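Local coordinates for protein phosphodiesterase (Salpingoeca rosetta, PDB 7D7P) that belongs to the 3'5'-cyclic nucleotide phosphodiesterase family of the HD clan and carries a zinc ion in a largely helical domain, at residues A[65-77]-A[109-121]. Residues are numbered along the deposited sequence; the frame is centred on the assembly and turned at random.
Sequences DLTAVCVRVFQEL and WRHAVMVLHTTYL. With ZN (zinc ion), chain G.
Leu66 reaches from helix 63-76 into the corner between Trp109 and Arg110. Its CB already faces the second helix and lies 3.9 Å from Trp109 NE1. With CG beside the backbone N (chi1 -62°) and chi2 at 167°, CD1 falls on Trp109 and Arg110 and CD2 on Val113. CD1 is 3.7 Å from Trp109 NE1, in an oblique approach to the indole. It also stands over the centre of one face of the Arg110 guanidinium, with Arg110 CZ at 3.6 Å. The polar end of Arg110 is held elsewhere, since its NH2 bonds to Lys61 O. The other methyl, CD2, rests against Val113 CG1.

One turn on, Cys70 SG fills the middle of the interface. Leu116 CD2 is 3.8 Å from it and Val113 CG2 lies on the same sulfur. SG also makes an oblique sulfur-aromatic contact with Trp109, 5.0 Å from the centroid of the six-membered ring. Val69 CG1 approaches the His117 ring at CD2, and that imidazole is tied by NE2 to Leu51 O. Val73 CG1 packs on Tyr120 CB. Leu77 CD1 meets the edge of the Tyr120 ring, 3.9 Å from Tyr120 CD1. One water links the segments: it donates to Glu76 OE2, which also bonds Ser49 OG, and accepts from Tyr120 OH. Arg72 holds Glu76 OE1 with two nitrogens.

The two helical segments run roughly parallel at 28°, with their axes 10.4 Å apart. His111, turned from this interface, binds the zinc ion together with His146, Asp147 and Asp260. Helix 87-99 touches Cys70 and Trp109, helix 133-145 places Leu140 against Val73 and Leu116, and helix 245-260 meets Val115 and Thr119.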
loop_
_atom_site.group_PDB
_atom_site.type_symbol
_atom_site.label_atom_id
_atom_site.label_comp_id
_atom_site.label_asym_id
_atom_site.label_seq_id
_atom_site.Cartn_x
_atom_site.Cartn_y
_atom_site.Cartn_z
ATOM N N ASP A 65 26.108 -15.646 -24.938
ATOM C CA ASP A 65 26.295 -14.627 -23.910
ATOM C C ASP A 65 25.897 -15.148 -22.535
ATOM O O ASP A 65 26.587 -14.891 -21.541
ATOM C CB ASP A 65 25.483 -13.377 -24.252
ATOM C CG ASP A 65 26.150 -12.514 -25.302
ATOM O OD1 ASP A 65 27.371 -12.664 -25.513
ATOM O OD2 ASP A 65 25.449 -11.676 -25.911
ATOM N N LEU A 66 24.778 -15.874 -22.454
ATOM C CA LEU A 66 24.328 -16.398 -21.168
ATOM C C LEU A 66 25.312 -17.418 -20.613
ATOM O O LEU A 66 25.580 -17.433 -19.406
ATOM C CB LEU A 66 22.936 -17.012 -21.309
ATOM C CG LEU A 66 21.825 -16.047 -21.735
ATOM C CD1 LEU A 66 20.577 -16.811 -22.157
ATOM C CD2 LEU A 66 21.508 -15.063 -20.621
ATOM N N THR A 67 25.859 -18.278 -21.478
ATOM C CA THR A 67 26.895 -19.210 -21.042
ATOM C C THR A 67 28.077 -18.460 -20.443
ATOM O O THR A 67 28.586 -18.826 -19.378
ATOM C CB THR A 67 27.354 -20.078 -22.214
ATOM O OG1 THR A 67 26.228 -20.754 -22.786
ATOM C CG2 THR A 67 28.370 -21.110 -21.748
ATOM N N ALA A 68 28.516 -17.392 -21.114
ATOM C CA ALA A 68 29.652 -16.620 -20.625
ATOM C C ALA A 68 29.342 -15.965 -19.285
ATOM O O ALA A 68 30.223 -15.852 -18.423
ATOM C CB ALA A 68 30.051 -15.567 -21.659
ATOM N N VAL A 69 28.095 -15.529 -19.090
ATOM C CA VAL A 69 27.714 -14.920 -17.817
ATOM C C VAL A 69 27.816 -15.934 -16.687
ATOM O O VAL A 69 28.359 -15.639 -15.614
ATOM C CB VAL A 69 26.297 -14.321 -17.910
ATOM C CG1 VAL A 69 25.810 -13.904 -16.532
ATOM C CG2 VAL A 69 26.280 -13.138 -18.862
ATOM N N CYS A 70 27.298 -17.147 -16.907
ATOM C CA CYS A 70 27.337 -18.169 -15.868
ATOM C C CYS A 70 28.772 -18.543 -15.518
ATOM O O CYS A 70 29.120 -18.669 -14.339
ATOM C CB CYS A 70 26.555 -19.404 -16.319
ATOM S SG CYS A 70 24.792 -19.111 -16.608
ATOM N N VAL A 71 29.621 -18.714 -16.533
ATOM C CA VAL A 71 31.019 -19.057 -16.285
ATOM C C VAL A 71 31.733 -17.911 -15.580
ATOM O O VAL A 71 32.549 -18.132 -14.677
ATOM C CB VAL A 71 31.712 -19.432 -17.608
ATOM C CG1 VAL A 71 33.207 -19.632 -17.389
ATOM C CG2 VAL A 71 31.079 -20.679 -18.205
ATOM N N ARG A 72 31.439 -16.668 -15.976
ATOM C CA ARG A 72 32.097 -15.521 -15.360
ATOM C C ARG A 72 31.727 -15.388 -13.888
ATOM O O ARG A 72 32.566 -14.993 -13.069
ATOM C CB ARG A 72 31.742 -14.239 -16.113
ATOM C CG ARG A 72 32.627 -13.959 -17.310
ATOM C CD ARG A 72 32.390 -12.556 -17.855
ATOM N NE ARG A 72 32.850 -11.511 -16.941
ATOM C CZ ARG A 72 32.705 -10.208 -17.163
ATOM N NH1 ARG A 72 32.105 -9.782 -18.267
ATOM N NH2 ARG A 72 33.155 -9.327 -16.281
ATOM N N VAL A 73 30.476 -15.694 -13.533
ATOM C CA VAL A 73 30.077 -15.651 -12.128
ATOM C C VAL A 73 30.909 -16.636 -11.315
ATOM O O VAL A 73 31.453 -16.292 -10.259
ATOM C CB VAL A 73 28.571 -15.932 -11.983
ATOM C CG1 VAL A 73 28.217 -16.163 -10.518
ATOM C CG2 VAL A 73 27.753 -14.784 -12.555
ATOM N N PHE A 74 31.024 -17.875 -11.804
ATOM C CA PHE A 74 31.840 -18.877 -11.125
ATOM C C PHE A 74 33.308 -18.465 -11.082
ATOM O O PHE A 74 33.984 -18.650 -10.063
ATOM C CB PHE A 74 31.697 -20.232 -11.823
ATOM C CG PHE A 74 30.471 -21.003 -11.423
ATOM C CD1 PHE A 74 29.218 -20.625 -11.878
ATOM C CD2 PHE A 74 30.575 -22.117 -10.605
ATOM C CE1 PHE A 74 28.091 -21.338 -11.521
ATOM C CE2 PHE A 74 29.454 -22.833 -10.241
ATOM C CZ PHE A 74 28.207 -22.443 -10.699
ATOM N N GLN A 75 33.820 -17.909 -12.182
ATOM C CA GLN A 75 35.236 -17.559 -12.244
ATOM C C GLN A 75 35.558 -16.383 -11.327
ATOM O O GLN A 75 36.512 -16.439 -10.544
ATOM C CB GLN A 75 35.637 -17.242 -13.685
ATOM N N GLU A 76 34.768 -15.309 -11.406
ATOM C CA GLU A 76 35.109 -14.095 -10.670
ATOM C C GLU A 76 34.886 -14.248 -9.168
ATOM O O GLU A 76 35.545 -13.563 -8.377
ATOM C CB GLU A 76 34.316 -12.911 -11.221
ATOM C CG GLU A 76 34.692 -12.570 -12.659
ATOM C CD GLU A 76 34.204 -11.203 -13.094
ATOM O OE1 GLU A 76 34.338 -10.885 -14.294
ATOM O OE2 GLU A 76 33.686 -10.450 -12.242
ATOM N N LEU A 77 33.980 -15.133 -8.753
ATOM C CA LEU A 77 33.792 -15.420 -7.335
ATOM C C LEU A 77 34.818 -16.406 -6.790
ATOM O O LEU A 77 34.754 -16.742 -5.602
ATOM C CB LEU A 77 32.380 -15.953 -7.082
ATOM C CG LEU A 77 31.263 -14.920 -7.232
ATOM C CD1 LEU A 77 29.896 -15.573 -7.102
ATOM C CD2 LEU A 77 31.436 -13.806 -6.205
ATOM N N TRP A 109 15.156 -20.944 -19.147
ATOM C CA TRP A 109 16.586 -20.891 -18.856
ATOM C C TRP A 109 17.054 -19.471 -18.570
ATOM O O TRP A 109 17.981 -19.271 -17.779
ATOM C CB TRP A 109 17.372 -21.491 -20.022
ATOM C CG TRP A 109 18.838 -21.131 -20.072
ATOM C CD1 TRP A 109 19.454 -20.337 -20.998
ATOM C CD2 TRP A 109 19.872 -21.590 -19.189
ATOM N NE1 TRP A 109 20.800 -20.262 -20.741
ATOM C CE2 TRP A 109 21.084 -21.022 -19.636
ATOM C CE3 TRP A 109 19.891 -22.421 -18.067
ATOM C CZ2 TRP A 109 22.298 -21.254 -18.994
ATOM C CZ3 TRP A 109 21.099 -22.650 -17.430
ATOM C CH2 TRP A 109 22.286 -22.069 -17.896
ATOM N N ARG A 110 16.431 -18.474 -19.201
ATOM C CA ARG A 110 16.842 -17.097 -18.955
ATOM C C ARG A 110 16.408 -16.621 -17.573
ATOM O O ARG A 110 17.100 -15.800 -16.961
ATOM C CB ARG A 110 16.295 -16.187 -20.051
ATOM C CG ARG A 110 17.151 -16.222 -21.308
ATOM C CD ARG A 110 16.518 -15.484 -22.475
ATOM N NE ARG A 110 17.482 -15.279 -23.554
ATOM C CZ ARG A 110 17.844 -16.215 -24.426
ATOM N NH1 ARG A 110 17.321 -17.433 -24.357
ATOM N NH2 ARG A 110 18.731 -15.935 -25.371
ATOM N N HIS A 111 15.285 -17.128 -17.060
ATOM C CA HIS A 111 14.909 -16.835 -15.680
ATOM C C HIS A 111 15.927 -17.413 -14.702
ATOM O O HIS A 111 16.268 -16.776 -13.699
ATOM C CB HIS A 111 13.513 -17.384 -15.384
ATOM C CG HIS A 111 13.130 -17.321 -13.937
ATOM N ND1 HIS A 111 13.100 -16.141 -13.226
ATOM C CD2 HIS A 111 12.760 -18.291 -13.068
ATOM C CE1 HIS A 111 12.728 -16.386 -11.982
ATOM N NE2 HIS A 111 12.517 -17.683 -11.859
ATOM N N ALA A 112 16.420 -18.623 -14.980
ATOM C CA ALA A 112 17.433 -19.226 -14.121
ATOM C C ALA A 112 18.703 -18.384 -14.085
ATOM O O ALA A 112 19.287 -18.177 -13.014
ATOM C CB ALA A 112 17.747 -20.645 -14.595
ATOM N N VAL A 113 19.149 -17.891 -15.244
ATOM C CA VAL A 113 20.351 -17.061 -15.282
ATOM C C VAL A 113 20.114 -15.745 -14.551
ATOM O O VAL A 113 21.009 -15.227 -13.871
ATOM C CB VAL A 113 20.797 -16.833 -16.738
ATOM C CG1 VAL A 113 22.045 -15.956 -16.789
ATOM C CG2 VAL A 113 21.045 -18.164 -17.428
ATOM N N MET A 114 18.906 -15.188 -14.678
ATOM C CA MET A 114 18.558 -13.973 -13.945
ATOM C C MET A 114 18.669 -14.181 -12.439
ATOM O O MET A 114 19.153 -13.302 -11.717
ATOM C CB MET A 114 17.140 -13.528 -14.313
ATOM C CG MET A 114 17.027 -12.848 -15.665
ATOM S SD MET A 114 17.652 -11.162 -15.619
ATOM C CE MET A 114 16.188 -10.255 -15.114
ATOM N N VAL A 115 18.218 -15.333 -11.944
ATOM C CA VAL A 115 18.282 -15.590 -10.510
ATOM C C VAL A 115 19.718 -15.870 -10.083
ATOM O O VAL A 115 20.143 -15.477 -8.990
ATOM C CB VAL A 115 17.328 -16.740 -10.135
ATOM C CG1 VAL A 115 17.478 -17.120 -8.666
ATOM C CG2 VAL A 115 15.897 -16.336 -10.432
ATOM N N LEU A 116 20.492 -16.541 -10.940
ATOM C CA LEU A 116 21.905 -16.748 -10.645
ATOM C C LEU A 116 22.645 -15.419 -10.558
ATOM O O LEU A 116 23.395 -15.172 -9.607
ATOM C CB LEU A 116 22.546 -17.648 -11.703
ATOM C CG LEU A 116 24.079 -17.661 -11.662
ATOM C CD1 LEU A 116 24.579 -18.320 -10.385
ATOM C CD2 LEU A 116 24.670 -18.345 -12.886
ATOM N N HIS A 117 22.438 -14.544 -11.546
ATOM C CA HIS A 117 23.149 -13.269 -11.563
ATOM C C HIS A 117 22.716 -12.372 -10.410
ATOM O O HIS A 117 23.550 -11.698 -9.793
ATOM C CB HIS A 117 22.934 -12.565 -12.902
ATOM C CG HIS A 117 23.726 -11.304 -13.052
ATOM N ND1 HIS A 117 23.243 -10.072 -12.668
ATOM C CD2 HIS A 117 24.970 -11.086 -13.539
ATOM C CE1 HIS A 117 24.156 -9.148 -12.913
ATOM N NE2 HIS A 117 25.214 -9.738 -13.442
ATOM N N THR A 118 21.416 -12.346 -10.108
ATOM C CA THR A 118 20.931 -11.527 -9.000
ATOM C C THR A 118 21.429 -12.062 -7.662
ATOM O O THR A 118 21.716 -11.283 -6.746
ATOM C CB THR A 118 19.403 -11.466 -9.028
ATOM O OG1 THR A 118 18.968 -11.050 -10.330
ATOM C CG2 THR A 118 18.877 -10.487 -7.981
ATOM N N THR A 119 21.535 -13.388 -7.532
ATOM C CA THR A 119 22.127 -13.968 -6.330
ATOM C C THR A 119 23.588 -13.559 -6.195
ATOM O O THR A 119 24.068 -13.280 -5.090
ATOM C CB THR A 119 22.001 -15.492 -6.359
ATOM O OG1 THR A 119 20.617 -15.860 -6.417
ATOM C CG2 THR A 119 22.632 -16.110 -5.114
ATOM N N TYR A 120 24.307 -13.508 -7.318
ATOM C CA TYR A 120 25.692 -13.054 -7.297
ATOM C C TYR A 120 25.785 -11.595 -6.861
ATOM O O TYR A 120 26.722 -11.210 -6.153
ATOM C CB TYR A 120 26.311 -13.269 -8.679
ATOM C CG TYR A 120 27.303 -12.222 -9.127
ATOM C CD1 TYR A 120 28.630 -12.273 -8.722
ATOM C CD2 TYR A 120 26.918 -11.201 -9.988
ATOM C CE1 TYR A 120 29.542 -11.326 -9.144
ATOM C CE2 TYR A 120 27.822 -10.250 -10.412
ATOM C CZ TYR A 120 29.131 -10.316 -9.991
ATOM O OH TYR A 120 30.033 -9.368 -10.420
ATOM N N LEU A 121 24.811 -10.771 -7.258
ATOM C CA LEU A 121 24.808 -9.377 -6.826
ATOM C C LEU A 121 24.498 -9.262 -5.338
ATOM O O LEU A 121 25.137 -8.479 -4.624
ATOM C CB LEU A 121 23.797 -8.569 -7.642
ATOM C CG LEU A 121 24.048 -8.393 -9.143
ATOM C CD1 LEU A 121 22.835 -7.758 -9.808
ATOM C CD2 LEU A 121 25.295 -7.561 -9.401
HETATM ZN ZN ZN G . 11.955 -18.937 -10.074
HETATM O O HOH W 1 32.577 -9.722 -9.974
HETATM O O HOH W 2 10.916 -20.182 -8.183
HETATM O O HOH W 3 9.745 -18.101 -10.336
#